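Local coordinates for AclR protein (Streptomyces galilaeus, PDB 2GEY), which is a putative hydroxylase of the SnoaL-like family, probably acting in the biosynthesis of aromatic polyketide antibiotics, at residues F58-L63 and V81-Q86. Numbering follows the deposited sequence.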
ATOM      1  N   PHE A  58       5.853 -12.564 -15.915  1.00 25.52           N
ATOM      2  CA  PHE A  58       6.429 -13.121 -14.690  1.00 25.17           C
ATOM      3  C   PHE A  58       5.945 -14.565 -14.463  1.00 24.72           C
ATOM      4  O   PHE A  58       5.221 -14.844 -13.500  1.00 24.38           O
ATOM      5  CB  PHE A  58       6.053 -12.217 -13.522  1.00 25.09           C
ATOM      6  CG  PHE A  58       6.413 -10.777 -13.753  1.00 25.13           C
ATOM      7  CD1 PHE A  58       7.742 -10.385 -13.767  1.00 24.78           C
ATOM      8  CD2 PHE A  58       5.430  -9.825 -14.006  1.00 25.74           C
ATOM      9  CE1 PHE A  58       8.093  -9.066 -14.002  1.00 24.72           C
ATOM     10  CE2 PHE A  58       5.776  -8.494 -14.236  1.00 25.62           C
ATOM     11  CZ  PHE A  58       7.109  -8.121 -14.240  1.00 24.69           C
ATOM     12  N   PRO A  59       6.367 -15.490 -15.341  1.00 24.75           N
ATOM     13  CA  PRO A  59       5.811 -16.855 -15.384  1.00 24.76           C
ATOM     14  C   PRO A  59       6.082 -17.724 -14.157  1.00 24.73           C
ATOM     15  O   PRO A  59       5.428 -18.761 -13.987  1.00 24.83           O
ATOM     16  CB  PRO A  59       6.478 -17.460 -16.617  1.00 24.92           C
ATOM     17  CG  PRO A  59       7.719 -16.696 -16.806  1.00 25.20           C
ATOM     18  CD  PRO A  59       7.396 -15.296 -16.379  1.00 24.84           C
ATOM     19  N   ASP A  60       7.038 -17.313 -13.330  1.00 24.14           N
ATOM     20  CA  ASP A  60       7.410 -18.053 -12.131  1.00 24.33           C
ATOM     21  C   ASP A  60       6.988 -17.326 -10.860  1.00 23.91           C
ATOM     22  O   ASP A  60       7.505 -17.601  -9.774  1.00 23.63           O
ATOM     23  CB  ASP A  60       8.921 -18.297 -12.121  1.00 24.49           C
ATOM     24  CG  ASP A  60       9.736 -17.012 -12.137  1.00 25.78           C
ATOM     25  OD1 ASP A  60       9.169 -15.895 -12.157  1.00 25.53           O
ATOM     26  OD2 ASP A  60      10.973 -17.127 -12.139  1.00 29.42           O
ATOM     27  N   LEU A  61       6.047 -16.396 -10.978  1.00 23.64           N
ATOM     28  CA  LEU A  61       5.722 -15.546  -9.841  1.00 23.76           C
ATOM     29  C   LEU A  61       5.220 -16.374  -8.660  1.00 23.71           C
ATOM     30  O   LEU A  61       4.623 -17.448  -8.837  1.00 23.41           O
ATOM     31  CB  LEU A  61       4.721 -14.452 -10.217  1.00 23.63           C
ATOM     32  CG  LEU A  61       3.315 -14.886 -10.636  1.00 24.49           C
ATOM     33  CD1 LEU A  61       2.412 -15.122  -9.423  1.00 25.07           C
ATOM     34  CD2 LEU A  61       2.704 -13.833 -11.564  1.00 24.14           C
ATOM     35  N   GLN A  62       5.502 -15.885  -7.461  1.00 23.60           N
ATOM     36  CA  GLN A  62       5.039 -16.514  -6.228  1.00 24.00           C
ATOM     37  C   GLN A  62       4.488 -15.452  -5.299  1.00 24.58           C
ATOM     38  O   GLN A  62       5.079 -14.376  -5.163  1.00 24.86           O
ATOM     39  CB  GLN A  62       6.192 -17.266  -5.543  1.00 24.01           C
ATOM     40  CG  GLN A  62       6.623 -18.518  -6.271  1.00 23.99           C
ATOM     41  CD  GLN A  62       5.602 -19.630  -6.138  1.00 24.93           C
ATOM     42  OE1 GLN A  62       5.463 -20.229  -5.067  1.00 24.12           O
ATOM     43  NE2 GLN A  62       4.872 -19.905  -7.224  1.00 22.30           N
ATOM     44  N   LEU A  63       3.343 -15.751  -4.694  1.00 24.74           N
ATOM     45  CA  LEU A  63       2.707 -14.884  -3.710  1.00 25.36           C
ATOM     46  C   LEU A  63       3.025 -15.391  -2.325  1.00 25.89           C
ATOM     47  O   LEU A  63       2.773 -16.561  -2.024  1.00 25.37           O
ATOM     48  CB  LEU A  63       1.190 -14.890  -3.872  1.00 25.22           C
ATOM     49  CG  LEU A  63       0.592 -14.030  -4.979  1.00 25.76           C
ATOM     50  CD1 LEU A  63       1.145 -14.402  -6.325  1.00 27.60           C
ATOM     51  CD2 LEU A  63      -0.916 -14.174  -4.954  1.00 26.66           C
ATOM     52  N   VAL A  81       4.869 -10.277  -3.742  1.00 24.66           N
ATOM     53  CA  VAL A  81       5.076 -11.058  -4.957  1.00 24.73           C
ATOM     54  C   VAL A  81       6.550 -11.026  -5.321  1.00 24.66           C
ATOM     55  O   VAL A  81       7.181  -9.965  -5.271  1.00 23.81           O
ATOM     56  CB  VAL A  81       4.258 -10.510  -6.142  1.00 25.15           C
ATOM     57  CG1 VAL A  81       4.456 -11.392  -7.379  1.00 25.49           C
ATOM     58  CG2 VAL A  81       2.781 -10.424  -5.774  1.00 25.62           C
ATOM     59  N   THR A  82       7.095 -12.188  -5.669  1.00 24.11           N
ATOM     60  CA  THR A  82       8.455 -12.284  -6.200  1.00 24.37           C
ATOM     61  C   THR A  82       8.435 -13.088  -7.487  1.00 24.17           C
ATOM     62  O   THR A  82       7.643 -14.014  -7.631  1.00 23.24           O
ATOM     63  CB  THR A  82       9.432 -12.915  -5.199  1.00 24.67           C
ATOM     64  OG1 THR A  82       8.973 -14.211  -4.805  1.00 26.06           O
ATOM     65  CG2 THR A  82       9.565 -12.038  -3.963  1.00 25.27           C
ATOM     66  N   ALA A  83       9.301 -12.723  -8.424  1.00 24.49           N
ATOM     67  CA  ALA A  83       9.327 -13.372  -9.720  1.00 25.14           C
ATOM     68  C   ALA A  83      10.605 -13.037 -10.465  1.00 25.51           C
ATOM     69  O   ALA A  83      11.417 -12.238  -9.999  1.00 25.04           O
ATOM     70  CB  ALA A  83       8.131 -12.923 -10.543  1.00 25.05           C
ATOM     71  N   THR A  84      10.751 -13.647 -11.636  1.00 26.25           N
ATOM     72  CA  THR A  84      11.795 -13.275 -12.584  1.00 26.84           C
ATOM     73  C   THR A  84      11.123 -12.595 -13.775  1.00 26.93           C
ATOM     74  O   THR A  84      10.050 -13.018 -14.216  1.00 26.21           O
ATOM     75  CB  THR A  84      12.571 -14.511 -13.073  1.00 27.09           C
ATOM     76  OG1 THR A  84      12.873 -15.351 -11.956  1.00 30.61           O
ATOM     77  CG2 THR A  84      13.856 -14.099 -13.720  1.00 27.80           C
ATOM     78  N   HIS A  85      11.760 -11.552 -14.300  1.00 27.07           N
ATOM     79  CA  HIS A  85      11.224 -10.821 -15.442  1.00 27.52           C
ATOM     80  C   HIS A  85      11.629 -11.539 -16.731  1.00 27.79           C
ATOM     81  O   HIS A  85      12.743 -11.355 -17.235  1.00 27.44           O
ATOM     82  CB  HIS A  85      11.710  -9.361 -15.435  1.00 27.48           C
ATOM     83  CG  HIS A  85      11.114  -8.521 -16.523  1.00 27.55           C
ATOM     84  ND1 HIS A  85      11.733  -7.394 -17.021  1.00 27.53           N
ATOM     85  CD2 HIS A  85       9.960  -8.655 -17.219  1.00 28.03           C
ATOM     86  CE1 HIS A  85      10.979  -6.866 -17.971  1.00 27.99           C
ATOM     87  NE2 HIS A  85       9.903  -7.617 -18.116  1.00 27.87           N
ATOM     88  N   GLN A  86      10.714 -12.363 -17.242  1.00 28.29           N
ATOM     89  CA  GLN A  86      10.972 -13.230 -18.395  1.00 28.93           C
ATOM     90  C   GLN A  86      10.229 -12.808 -19.662  1.00 29.21           C
ATOM     91  O   GLN A  86      10.608 -13.225 -20.759  1.00 28.86           O
ATOM     92  CB  GLN A  86      10.585 -14.680 -18.074  1.00 29.35           C
ATOM     93  CG  GLN A  86      11.278 -15.299 -16.865  1.00 31.09           C
ATOM     94  CD  GLN A  86      12.756 -15.605 -17.078  1.00 35.56           C
ATOM     95  OE1 GLN A  86      13.428 -16.094 -16.168  1.00 39.41           O
ATOM     96  NE2 GLN A  86      13.269 -15.327 -18.270  1.00 37.07           N
TER
HETATM   97  O   HOH W   1       7.000 -14.320  -2.757  1.00 24.64           O
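Asp60 grips Thr84 with both carboxylate oxygens: OD2 accepts Thr84 OG1 at 2.6 Å, and OD1 accepts Thr84 N at 2.8 Å in a nearly straight bond (171°). Each oxygen uses its syn lone pair, the one on the side of its partner oxygen, so that hydroxyl and backbone N-H are held side by side in a two-pronged grip. The carboxylate gets there because CG lies between the backbone N and the carbonyl carbon (chi1 60°), which turns it toward segment 81-86. Asp60 belongs to the type I turn Phe58-Leu61, which follows helix 44-57, and its carboxylate takes the N-H of Thr84, the last residue of strand 74-84. Two residues back along that strand, Thr82 forms a hydrogen-bonded antiparallel pair with Gln62, Gln62 N to Thr82 O at 2.8 Å and Thr82 N to Gln62 O at 3.0 Å. A water also joins Gln62 O to Thr82 OG1.

Beside Asp60 OD1, Ala83 CB meets Leu61 CB at 3.8 Å and Phe58 CB at 3.7 Å. The Phe58 ring presents CD1 at its edge to Thr84 O, while CE1 lies 3.7 Å from His85 CD2; the two ring planes are inclined by 37°. Phe89 meets Phe58 edge-to-face, and Trp101 adds another aromatic neighbour. At the exposed end, Pro59 CG and CD lie against Gln86 CB and CG, the two side chains crossing at about a right angle.

The contact ties together the start of strand 62-71 and the end of strand 74-84, the open end of this hairpin in the NTF2-like alpha+beta barrel. Thr84 OG1 also bonds Arg98 NH1, whose long, weak ion pair with Asp60 OD2 would, if anything, favour the ionised carboxylate that the two donors already suit.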